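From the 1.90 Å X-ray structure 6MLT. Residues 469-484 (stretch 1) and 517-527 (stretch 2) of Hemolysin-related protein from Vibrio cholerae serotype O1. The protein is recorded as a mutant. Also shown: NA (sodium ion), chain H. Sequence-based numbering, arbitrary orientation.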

# COMPACT_ATOMS: atom_id res chain seq x y z
N ASP A 469 -2.72 22.43 -14.53
CA ASP A 469 -3.57 23.57 -14.16
C ASP A 469 -4.70 23.12 -13.25
O ASP A 469 -5.66 22.48 -13.71
N ASP A 470 -4.62 23.46 -11.97
CA ASP A 470 -5.73 23.19 -11.06
C ASP A 470 -6.01 24.39 -10.17
O ASP A 470 -6.34 24.24 -8.99
N LEU A 471 -5.91 25.59 -10.74
CA LEU A 471 -6.16 26.80 -9.95
C LEU A 471 -7.52 26.78 -9.27
O LEU A 471 -7.69 27.40 -8.22
N ASN A 472 -8.50 26.09 -9.86
CA ASN A 472 -9.87 26.12 -9.37
C ASN A 472 -10.07 25.32 -8.08
O ASN A 472 -11.12 25.47 -7.44
N SER A 473 -9.13 24.46 -7.70
CA SER A 473 -9.36 23.55 -6.58
C SER A 473 -8.12 23.39 -5.71
O SER A 473 -8.17 23.62 -4.50
N GLY A 474 -7.01 23.01 -6.32
CA GLY A 474 -5.81 22.69 -5.56
C GLY A 474 -5.89 21.39 -4.79
O GLY A 474 -5.03 21.15 -3.94
N LYS A 475 -6.89 20.55 -5.06
CA LYS A 475 -7.05 19.29 -4.35
C LYS A 475 -7.11 18.08 -5.27
O LYS A 475 -7.27 16.96 -4.78
N ILE A 476 -6.96 18.27 -6.58
CA ILE A 476 -7.25 17.19 -7.52
C ILE A 476 -6.38 15.97 -7.21
O ILE A 476 -5.23 16.08 -6.76
N GLY A 477 -6.95 14.79 -7.44
CA GLY A 477 -6.30 13.56 -7.08
C GLY A 477 -5.40 13.00 -8.16
O GLY A 477 -5.37 13.47 -9.30
N VAL A 478 -4.66 11.97 -7.77
CA VAL A 478 -3.81 11.19 -8.65
C VAL A 478 -3.95 9.73 -8.24
O VAL A 478 -4.40 9.41 -7.14
N SER A 479 -3.57 8.83 -9.15
CA SER A 479 -3.47 7.41 -8.83
C SER A 479 -2.28 6.85 -9.60
O SER A 479 -1.58 7.57 -10.32
N ALA A 480 -2.04 5.55 -9.43
CA ALA A 480 -0.86 4.91 -9.99
C ALA A 480 -1.24 3.59 -10.63
O ALA A 480 -2.16 2.91 -10.18
N TYR A 481 -0.51 3.24 -11.69
CA TYR A 481 -0.67 1.96 -12.37
C TYR A 481 0.50 1.76 -13.32
O TYR A 481 1.01 2.72 -13.91
N ASP A 482 0.92 0.50 -13.48
CA ASP A 482 2.01 0.12 -14.38
C ASP A 482 1.41 -0.25 -15.73
O ASP A 482 1.10 -1.41 -16.01
N PHE A 483 1.22 0.77 -16.58
CA PHE A 483 0.73 0.53 -17.94
C PHE A 483 1.74 -0.24 -18.78
O PHE A 483 1.36 -1.09 -19.59
N THR A 484 3.03 0.07 -18.63
CA THR A 484 4.03 -0.46 -19.54
C THR A 484 4.45 -1.88 -19.20
O THR A 484 5.01 -2.57 -20.06
N SER A 517 -13.07 18.74 -16.09
CA SER A 517 -13.62 18.77 -14.74
C SER A 517 -13.35 20.13 -14.10
O SER A 517 -12.27 20.71 -14.29
N GLY A 518 -14.32 20.61 -13.33
CA GLY A 518 -14.05 21.71 -12.41
C GLY A 518 -12.99 21.34 -11.39
O GLY A 518 -12.30 22.23 -10.86
N THR A 519 -12.83 20.04 -11.13
CA THR A 519 -11.89 19.39 -10.22
C THR A 519 -12.27 19.61 -8.77
O THR A 519 -12.55 20.74 -8.32
N LEU A 520 -12.32 18.50 -8.04
CA LEU A 520 -12.34 18.50 -6.59
C LEU A 520 -11.14 17.69 -6.16
O LEU A 520 -10.00 18.18 -6.21
N TRP A 521 -11.32 16.42 -5.78
CA TRP A 521 -10.20 15.55 -5.46
C TRP A 521 -10.36 14.17 -6.09
O TRP A 521 -9.78 13.19 -5.60
N GLU A 522 -11.11 14.06 -7.19
CA GLU A 522 -11.28 12.79 -7.88
C GLU A 522 -9.97 12.38 -8.56
O GLU A 522 -9.06 13.19 -8.72
N TYR A 523 -9.89 11.11 -8.95
CA TYR A 523 -8.76 10.64 -9.73
C TYR A 523 -9.25 9.56 -10.69
O TYR A 523 -10.31 8.97 -10.48
N PRO A 524 -8.49 9.28 -11.75
CA PRO A 524 -8.83 8.14 -12.61
C PRO A 524 -8.45 6.84 -11.93
O PRO A 524 -7.58 6.79 -11.06
N VAL A 525 -9.12 5.77 -12.35
CA VAL A 525 -8.94 4.44 -11.77
C VAL A 525 -8.67 3.44 -12.89
O VAL A 525 -9.36 3.43 -13.91
N VAL A 526 -7.67 2.58 -12.68
CA VAL A 526 -7.45 1.42 -13.54
C VAL A 526 -7.94 0.19 -12.79
O VAL A 526 -7.59 -0.03 -11.63
N ALA A 527 -8.76 -0.62 -13.47
CA ALA A 527 -9.20 -1.88 -12.90
C ALA A 527 -9.44 -2.88 -14.02
O ALA A 527 -9.89 -2.52 -15.12

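The tightest polar contact joins D470 and T519: T519 OG1 lies 2.5 Å from D470 OD1 and equally 2.5 Å from its own neighbour's G518 O, and which of the two takes the hydroxyl proton is left open. D470 leaves its backbone sideways in a t rotamer that brings the carboxylate to T519, whose CA-to-CB bond points toward stretch 1 and whose chi1 is p. The other oxygen, D470 OD2, accepts weak bonds from G474 N (2.9 Å) and I476 N (3.3 Å), so one acid both reaches across and steadies its own turn.

Most of the remaining cross-links obey a simple rule: short polar side chains of stretch 1 seek backbone carbonyls of stretch 2. N472 (t) points toward the partner and donates from ND2 to G518 O at 2.8 Å, nearly straight. S473 (t) donates from OG to L520 O at 3.0 Å, while the same OG accepts from K475 N at 2.9 Å. S479 (p) donates from OG to P524 O at 2.7 Å. Water 1 then donates to S479 OG (3.0 Å) and A480 O (3.2 Å) and accepts from V526 N (3.2 Å), bridging the two strands. Between these anchors, backbone meets backbone: G477 N donates to E522 O at 2.9 Å. Here glycine is what the closeness allows, since a CB at G477 would clash with W521 O and E522 O, each 2.7 Å away.

On the stretch 2 side, E522 (p) starts away from the partner but curls back. E522 OE1 accepts from L520 N at 2.9 Å and E522 OE2 from S517 OG at 2.6 Å, bracing the loop that offers its carbonyls. The bent glutamate also meets I476, whose t, p rotamer brings CD1 to 3.4 Å from E522 OE1 and 3.8 Å from T519 CB, although its CA-to-CB bond points away overall.

Packing spreads outward from here. K475 (m) starts toward the partner, lays its CD 3.9 Å from W521 CE3 and then leads its end away. Y523 (p) points toward stretch 1, with CB 3.7 Å from V478 N and CD1 4.0 Å from S479 CB. At the far end V526 (t) packs on two aromatic rings: CG1 sits over one face of Y481 (t), 3.7 Å from Y481 CD2, and CG2 lies 3.8 Å from F483 CZ and 3.8 Å from Y481 CD2; F483 is m. Beyond this contact, sodium is held by D482 OD1 at 2.3 Å and T484 OG1 at 2.4 Å, with further ligands elsewhere in the structure.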

# COMPACT_ATOMS: atom_id res chain seq x y z
CB ASP A 469 -4.13 24.23 -15.42
CG ASP A 469 -5.28 25.21 -15.13
OD1 ASP A 469 -5.48 25.62 -13.96
OD2 ASP A 469 -6.00 25.59 -16.09
CB ASP A 470 -5.48 21.95 -10.22
CG ASP A 470 -6.75 21.43 -9.61
OD1 ASP A 470 -7.77 21.49 -10.33
OD2 ASP A 470 -6.75 20.99 -8.44
CB LEU A 471 -6.06 28.04 -10.84
CG LEU A 471 -4.78 28.85 -10.69
CD1 LEU A 471 -3.65 28.18 -11.43
CD2 LEU A 471 -5.00 30.27 -11.19
CB ASN A 472 -10.83 25.58 -10.44
CG ASN A 472 -12.28 25.83 -10.10
OD1 ASN A 472 -12.65 26.93 -9.68
ND2 ASN A 472 -13.12 24.82 -10.29
CB SER A 473 -9.83 22.19 -7.10
OG SER A 473 -9.53 21.12 -6.20
CB LYS A 475 -8.31 19.32 -3.48
CG LYS A 475 -8.34 20.45 -2.44
CD LYS A 475 -9.54 20.32 -1.51
CE LYS A 475 -9.64 21.46 -0.51
NZ LYS A 475 -9.86 22.78 -1.18
CB ILE A 476 -7.06 17.65 -8.98
CG1 ILE A 476 -7.54 16.58 -9.97
CG2 ILE A 476 -5.60 18.00 -9.26
CD1 ILE A 476 -9.05 16.28 -9.90
CB VAL A 478 -2.33 11.61 -8.57
CG1 VAL A 478 -2.16 13.05 -9.05
CG2 VAL A 478 -1.81 11.47 -7.14
CB SER A 479 -4.76 6.66 -9.17
OG SER A 479 -4.96 6.62 -10.57
CB ALA A 480 0.20 4.66 -8.91
CB TYR A 481 -2.00 1.88 -13.14
CG TYR A 481 -2.09 0.65 -14.01
CD1 TYR A 481 -2.08 -0.62 -13.45
CD2 TYR A 481 -2.17 0.76 -15.40
CE1 TYR A 481 -2.13 -1.76 -14.25
CE2 TYR A 481 -2.24 -0.38 -16.20
CZ TYR A 481 -2.21 -1.63 -15.62
OH TYR A 481 -2.27 -2.76 -16.41
CB ASP A 482 2.81 -1.04 -13.79
CG ASP A 482 3.93 -1.50 -14.71
OD1 ASP A 482 4.26 -0.78 -15.68
OD2 ASP A 482 4.47 -2.60 -14.47
CB PHE A 483 0.44 1.86 -18.64
CG PHE A 483 -0.80 2.55 -18.16
CD1 PHE A 483 -2.04 2.21 -18.66
CD2 PHE A 483 -0.71 3.59 -17.24
CE1 PHE A 483 -3.18 2.86 -18.23
CE2 PHE A 483 -1.85 4.25 -16.81
CZ PHE A 483 -3.08 3.88 -17.31
CB THR A 484 5.27 0.43 -19.57
OG1 THR A 484 5.89 0.42 -18.27
CG2 THR A 484 4.91 1.86 -19.96
CB SER A 517 -13.02 17.66 -13.87
OG SER A 517 -13.56 17.72 -12.55
CB THR A 519 -10.43 19.82 -10.45
OG1 THR A 519 -10.23 21.18 -10.04
CG2 THR A 519 -10.04 19.66 -11.92
CB LEU A 520 -13.68 17.96 -6.08
CG LEU A 520 -14.89 18.87 -6.29
CD1 LEU A 520 -16.15 18.09 -5.96
CD2 LEU A 520 -14.78 20.12 -5.43
CB TRP A 521 -10.03 15.44 -3.93
CG TRP A 521 -11.33 15.27 -3.21
CD1 TRP A 521 -11.95 14.10 -2.88
CD2 TRP A 521 -12.19 16.32 -2.76
NE1 TRP A 521 -13.14 14.35 -2.24
CE2 TRP A 521 -13.32 15.71 -2.16
CE3 TRP A 521 -12.13 17.72 -2.80
CZ2 TRP A 521 -14.37 16.44 -1.62
CZ3 TRP A 521 -13.18 18.45 -2.26
CH2 TRP A 521 -14.28 17.80 -1.67
CB GLU A 522 -12.41 12.90 -8.91
CG GLU A 522 -12.08 13.68 -10.20
CD GLU A 522 -12.34 15.20 -10.14
OE1 GLU A 522 -12.34 15.80 -9.03
OE2 GLU A 522 -12.53 15.79 -11.23
CB TYR A 523 -7.62 10.11 -8.84
CG TYR A 523 -8.05 9.11 -7.78
CD1 TYR A 523 -8.41 7.82 -8.12
CD2 TYR A 523 -8.08 9.47 -6.44
CE1 TYR A 523 -8.81 6.90 -7.14
CE2 TYR A 523 -8.46 8.55 -5.45
CZ TYR A 523 -8.83 7.27 -5.82
OH TYR A 523 -9.20 6.34 -4.88
CB PRO A 524 -7.99 8.38 -13.87
CG PRO A 524 -7.35 9.73 -13.70
CD PRO A 524 -7.31 10.00 -12.24
CB VAL A 525 -10.18 4.00 -10.97
CG1 VAL A 525 -10.17 2.50 -10.67
CG2 VAL A 525 -10.28 4.82 -9.68
CB VAL A 526 -5.98 1.28 -13.93
CG1 VAL A 526 -5.75 -0.03 -14.70
CG2 VAL A 526 -5.55 2.47 -14.78
CB ALA A 527 -10.48 -1.71 -12.08
NA NA H . 5.57 1.03 -15.98
O HOH W 1 -5.20 3.63 -11.02